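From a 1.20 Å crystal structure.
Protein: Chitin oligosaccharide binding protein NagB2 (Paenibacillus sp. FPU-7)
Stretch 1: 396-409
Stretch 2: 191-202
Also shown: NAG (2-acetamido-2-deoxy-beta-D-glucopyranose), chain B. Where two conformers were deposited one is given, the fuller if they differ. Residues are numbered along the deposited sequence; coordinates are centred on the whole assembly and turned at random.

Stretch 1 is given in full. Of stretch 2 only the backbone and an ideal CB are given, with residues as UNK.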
# COMPACT_ATOMS: atom_id res chain seq x y z
N VAL A 396 -9.18 -14.52 0.64
CA VAL A 396 -9.99 -13.74 -0.28
C VAL A 396 -9.11 -12.82 -1.11
O VAL A 396 -9.25 -12.72 -2.34
CB VAL A 396 -11.07 -12.96 0.51
CG1 VAL A 396 -11.87 -12.02 -0.41
CG2 VAL A 396 -12.01 -13.91 1.25
N LYS A 397 -8.16 -12.15 -0.46
CA LYS A 397 -7.24 -11.27 -1.16
C LYS A 397 -6.48 -12.01 -2.26
O LYS A 397 -6.40 -11.54 -3.40
CB LYS A 397 -6.24 -10.64 -0.18
CG LYS A 397 -5.27 -9.69 -0.81
CD LYS A 397 -4.13 -9.30 0.12
CE LYS A 397 -3.07 -10.36 0.22
NZ LYS A 397 -1.98 -9.89 1.09
N VAL A 398 -5.86 -13.14 -1.91
CA VAL A 398 -5.05 -13.88 -2.88
C VAL A 398 -5.93 -14.39 -4.03
O VAL A 398 -5.52 -14.41 -5.19
CB VAL A 398 -4.28 -15.00 -2.14
CG1 VAL A 398 -3.53 -15.91 -3.10
CG2 VAL A 398 -3.29 -14.38 -1.15
N THR A 399 -7.16 -14.79 -3.72
CA THR A 399 -8.06 -15.21 -4.78
C THR A 399 -8.38 -14.05 -5.72
O THR A 399 -8.47 -14.24 -6.94
CB THR A 399 -9.33 -15.79 -4.17
OG1 THR A 399 -9.00 -16.91 -3.34
CG2 THR A 399 -10.30 -16.27 -5.24
N LEU A 400 -8.57 -12.84 -5.18
CA LEU A 400 -8.82 -11.70 -6.06
C LEU A 400 -7.62 -11.43 -6.95
O LEU A 400 -7.77 -11.12 -8.14
CB LEU A 400 -9.20 -10.45 -5.28
CG LEU A 400 -9.65 -9.27 -6.14
CD1 LEU A 400 -10.93 -9.59 -6.92
CD2 LEU A 400 -9.83 -8.03 -5.30
N GLU A 401 -6.41 -11.51 -6.40
CA GLU A 401 -5.19 -11.32 -7.19
C GLU A 401 -5.16 -12.26 -8.39
O GLU A 401 -4.92 -11.84 -9.53
CB GLU A 401 -3.95 -11.55 -6.32
CG GLU A 401 -3.78 -10.50 -5.27
CD GLU A 401 -2.72 -10.82 -4.23
OE1 GLU A 401 -2.02 -11.86 -4.35
OE2 GLU A 401 -2.58 -10.03 -3.28
N GLN A 402 -5.37 -13.55 -8.14
CA GLN A 402 -5.42 -14.51 -9.24
C GLN A 402 -6.53 -14.17 -10.22
O GLN A 402 -6.36 -14.30 -11.44
CB GLN A 402 -5.70 -15.92 -8.69
CG GLN A 402 -4.60 -16.56 -7.88
CD GLN A 402 -3.24 -16.50 -8.53
OE1 GLN A 402 -2.33 -15.84 -8.03
NE2 GLN A 402 -3.08 -17.22 -9.65
N SER A 403 -7.70 -13.83 -9.69
CA SER A 403 -8.87 -13.59 -10.53
C SER A 403 -8.69 -12.39 -11.43
O SER A 403 -9.10 -12.43 -12.60
CB SER A 403 -10.15 -13.46 -9.69
OG SER A 403 -10.36 -14.61 -8.87
N VAL A 404 -8.10 -11.30 -10.93
CA VAL A 404 -7.94 -10.12 -11.78
C VAL A 404 -6.88 -10.37 -12.84
O VAL A 404 -6.96 -9.84 -13.95
CB VAL A 404 -7.69 -8.81 -11.01
CG1 VAL A 404 -8.88 -8.43 -10.13
CG2 VAL A 404 -6.37 -8.84 -10.20
N GLN A 405 -5.88 -11.19 -12.55
CA GLN A 405 -4.93 -11.58 -13.58
C GLN A 405 -5.64 -12.39 -14.66
O GLN A 405 -5.42 -12.17 -15.87
CB GLN A 405 -3.78 -12.38 -12.96
CG GLN A 405 -2.80 -11.53 -12.16
CD GLN A 405 -1.76 -12.35 -11.44
OE1 GLN A 405 -2.03 -13.47 -11.01
NE2 GLN A 405 -0.56 -11.82 -11.33
N GLU A 406 -6.52 -13.31 -14.25
CA GLU A 406 -7.32 -14.08 -15.20
C GLU A 406 -8.28 -13.20 -15.98
O GLU A 406 -8.47 -13.40 -17.18
CB GLU A 406 -8.08 -15.16 -14.43
CG GLU A 406 -7.17 -16.23 -13.87
CD GLU A 406 -7.85 -17.15 -12.87
OE1 GLU A 406 -7.13 -17.94 -12.23
OE2 GLU A 406 -9.07 -17.07 -12.69
N LEU A 407 -8.89 -12.21 -15.31
CA LEU A 407 -9.76 -11.27 -16.00
C LEU A 407 -8.99 -10.53 -17.10
O LEU A 407 -9.47 -10.43 -18.24
CB LEU A 407 -10.32 -10.27 -14.99
CG LEU A 407 -11.26 -9.18 -15.53
CD1 LEU A 407 -12.50 -9.76 -16.14
CD2 LEU A 407 -11.64 -8.19 -14.44
N LEU A 408 -7.82 -9.98 -16.76
CA LEU A 408 -7.07 -9.21 -17.75
C LEU A 408 -6.56 -10.09 -18.88
O LEU A 408 -6.40 -9.61 -20.01
CB LEU A 408 -5.92 -8.44 -17.10
CG LEU A 408 -6.25 -7.33 -16.10
CD1 LEU A 408 -5.04 -6.40 -15.87
CD2 LEU A 408 -7.46 -6.55 -16.55
N GLY A 409 -6.33 -11.37 -18.61
CA GLY A 409 -5.95 -12.35 -19.61
C GLY A 409 -7.08 -13.00 -20.38
O GLY A 409 -6.82 -13.84 -21.25
N UNK A 191 2.27 -3.04 -13.86
CA UNK A 191 2.95 -4.32 -13.84
C UNK A 191 2.23 -5.26 -12.90
O UNK A 191 2.30 -5.09 -11.69
CB UNK A 191 4.41 -4.16 -13.43
N UNK A 192 1.49 -6.22 -13.45
CA UNK A 192 0.63 -7.07 -12.64
C UNK A 192 0.81 -8.56 -12.89
O UNK A 192 -0.07 -9.35 -12.57
CB UNK A 192 -0.83 -6.69 -12.89
N UNK A 193 1.96 -8.96 -13.43
CA UNK A 193 2.24 -10.35 -13.73
C UNK A 193 2.79 -11.10 -12.53
O UNK A 193 2.88 -10.58 -11.42
CB UNK A 193 3.23 -10.44 -14.90
N UNK A 194 3.17 -12.35 -12.78
CA UNK A 194 3.87 -13.19 -11.79
C UNK A 194 3.06 -13.16 -10.50
O UNK A 194 1.85 -13.41 -10.53
CB UNK A 194 5.30 -12.71 -11.55
N UNK A 195 3.67 -12.85 -9.36
CA UNK A 195 2.95 -12.79 -8.11
C UNK A 195 2.53 -11.39 -7.71
O UNK A 195 2.29 -11.14 -6.53
CB UNK A 195 3.81 -13.40 -7.00
N UNK A 196 2.41 -10.48 -8.69
CA UNK A 196 2.14 -9.08 -8.44
C UNK A 196 0.71 -8.66 -8.78
O UNK A 196 0.47 -7.49 -9.10
CB UNK A 196 3.13 -8.23 -9.24
N UNK A 197 -0.25 -9.58 -8.66
CA UNK A 197 -1.64 -9.23 -8.89
C UNK A 197 -2.16 -8.11 -8.01
O UNK A 197 -3.10 -7.40 -8.39
CB UNK A 197 -2.51 -10.47 -8.69
N UNK A 198 -1.56 -7.92 -6.83
CA UNK A 198 -1.98 -6.85 -5.93
C UNK A 198 -1.88 -5.49 -6.62
O UNK A 198 -2.63 -4.56 -6.28
CB UNK A 198 -1.13 -6.86 -4.66
N UNK A 199 -0.96 -5.34 -7.57
CA UNK A 199 -0.83 -4.05 -8.26
C UNK A 199 -2.05 -3.76 -9.13
O UNK A 199 -2.48 -2.60 -9.24
CB UNK A 199 0.44 -4.03 -9.12
N UNK A 200 -2.61 -4.79 -9.76
CA UNK A 200 -3.88 -4.64 -10.46
C UNK A 200 -4.97 -4.30 -9.46
O UNK A 200 -5.84 -3.46 -9.73
CB UNK A 200 -4.23 -5.91 -11.23
N UNK A 201 -4.94 -4.94 -8.29
CA UNK A 201 -5.97 -4.69 -7.30
C UNK A 201 -5.97 -3.28 -6.75
O UNK A 201 -7.00 -2.83 -6.24
CB UNK A 201 -5.82 -5.68 -6.14
N UNK A 202 -4.86 -2.54 -6.85
CA UNK A 202 -4.92 -1.13 -6.46
C UNK A 202 -5.96 -0.41 -7.30
O UNK A 202 -6.84 0.29 -6.79
CB UNK A 202 -3.55 -0.46 -6.61
C1 NAG B . 1.07 -2.35 -0.23
C2 NAG B . 0.49 -3.75 -0.25
C3 NAG B . -0.99 -3.71 -0.63
C4 NAG B . -1.74 -2.75 0.28
C5 NAG B . -1.07 -1.38 0.29
C6 NAG B . -1.71 -0.40 1.25
C7 NAG B . 1.93 -5.67 -0.70
C8 NAG B . 2.61 -6.50 -1.76
N2 NAG B . 1.23 -4.63 -1.14
O3 NAG B . -1.51 -5.03 -0.54
O4 NAG B . -3.09 -2.57 -0.14
O5 NAG B . 0.31 -1.53 0.64
O6 NAG B . -1.65 -0.87 2.59
O7 NAG B . 2.01 -5.95 0.49

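Residues 396-408 form a helix that the helix of the second stretch crosses almost at right angles (84°), with axes 8.3 Å apart at closest approach; a loop, 191-196, leads into it.

Position 191 (phi/psi -108/105) lies out of reach, so stretch 1 sets no limit on its side chain; it is Gly191. At position 192 the CA-to-CB bond points toward the first helix, with the ideal CB 5.2 Å from Leu408 CD1, and a small residue would suit. Gly192 is found, and Gln405 NE2 donates to Gly192 O at 2.8 Å, nearly linearly.

Positions 193 and 195 point away, and their backbone angles would not exclude a side chain; both are glycine, Gly193 opening a type II' turn closed by a hydrogen bond from 196 N to Gly193 O (2.8 Å). Position 194 also points away, into space free of the first helix, but its phi/psi of 52/-128 favours glycine, with small polar residues tolerable. The deposited residue is Ser194, whose carbonyl takes a second hydrogen bond from Gln405 NE2 (3.0 Å to Ser194 O). One amide group thus ties down two carbonyls of the loop. Position 196 points away as well, and many residues would fit; Asp196 is hydrogen-bonded through OD2 elsewhere in the structure.

Position 197 is the most restrictive. The CA of 197 lies 4.5 Å from Glu401 CA, and an ideal CB would sit 2.9 Å from Glu401 O, a clash, and 3.4 Å from Gln405 CD. Only glycine suits, and Gly197 lets the backbones approach.

At position 198 CB points sideways, 3.7 Å from Glu401 OE2. NAG lies nearby, and an aromatic or long polar side chain could reach it. Trp198, with chi1 p, has NAG N2 over one ring face, CE3 3.5 Å from NAG N2, in keeping with a chitin oligosaccharide binding protein. Position 199 is out of reach and undemanding; it is Ala199.

Position 200 points toward Val404 and Leu408, an apolar surface suited to Val, Leu, Ile or Met. Ile200 packs CG2 against Val404 CG2 (3.6 Å) and CD1 against Leu408 CD1 (3.8 Å).

Position 201 faces Leu400, Glu401 and Val404, so an apolar or medium polar side chain could fit. Asn201 ND2 donates to a water O at 2.9 Å, and that O donates to Glu401 OE2 at 2.8 Å, while Asn201 OD1, 3.3 Å from Val404 CG2, finds no partner.

Position 202 is beyond contact and open to many residues; it is Met202.

Stretch 2 (191-202) GGGSGDGWAINM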
# COMPACT_ATOMS: atom_id res chain seq x y z
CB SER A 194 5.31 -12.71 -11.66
OG SER A 194 5.92 -12.50 -12.92
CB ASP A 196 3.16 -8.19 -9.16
CG ASP A 196 4.54 -8.27 -8.54
OD1 ASP A 196 4.64 -8.60 -7.34
OD2 ASP A 196 5.51 -7.88 -9.20
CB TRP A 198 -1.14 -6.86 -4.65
CG TRP A 198 0.24 -6.28 -4.81
CD1 TRP A 198 1.37 -6.93 -5.21
CD2 TRP A 198 0.61 -4.90 -4.61
NE1 TRP A 198 2.42 -6.05 -5.28
CE2 TRP A 198 1.98 -4.80 -4.91
CE3 TRP A 198 -0.09 -3.75 -4.21
CZ2 TRP A 198 2.66 -3.61 -4.77
CZ3 TRP A 198 0.59 -2.58 -4.10
CH2 TRP A 198 1.95 -2.51 -4.39
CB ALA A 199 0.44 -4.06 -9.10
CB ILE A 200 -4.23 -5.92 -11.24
CG1 ILE A 200 -3.18 -6.26 -12.30
CG2 ILE A 200 -5.60 -5.77 -11.91
CD1 ILE A 200 -3.24 -7.73 -12.75
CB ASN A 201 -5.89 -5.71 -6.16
CG ASN A 201 -6.47 -7.07 -6.55
OD1 ASN A 201 -7.25 -7.18 -7.49
ND2 ASN A 201 -6.10 -8.09 -5.80
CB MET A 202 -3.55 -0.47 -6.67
CG MET A 202 -2.50 -0.88 -5.65
SD MET A 202 -1.07 0.25 -5.64
CE MET A 202 -0.19 -0.39 -7.08
O HOH W 1 0.60 -15.02 -12.54
O HOH W 2 -4.26 -7.81 -3.54
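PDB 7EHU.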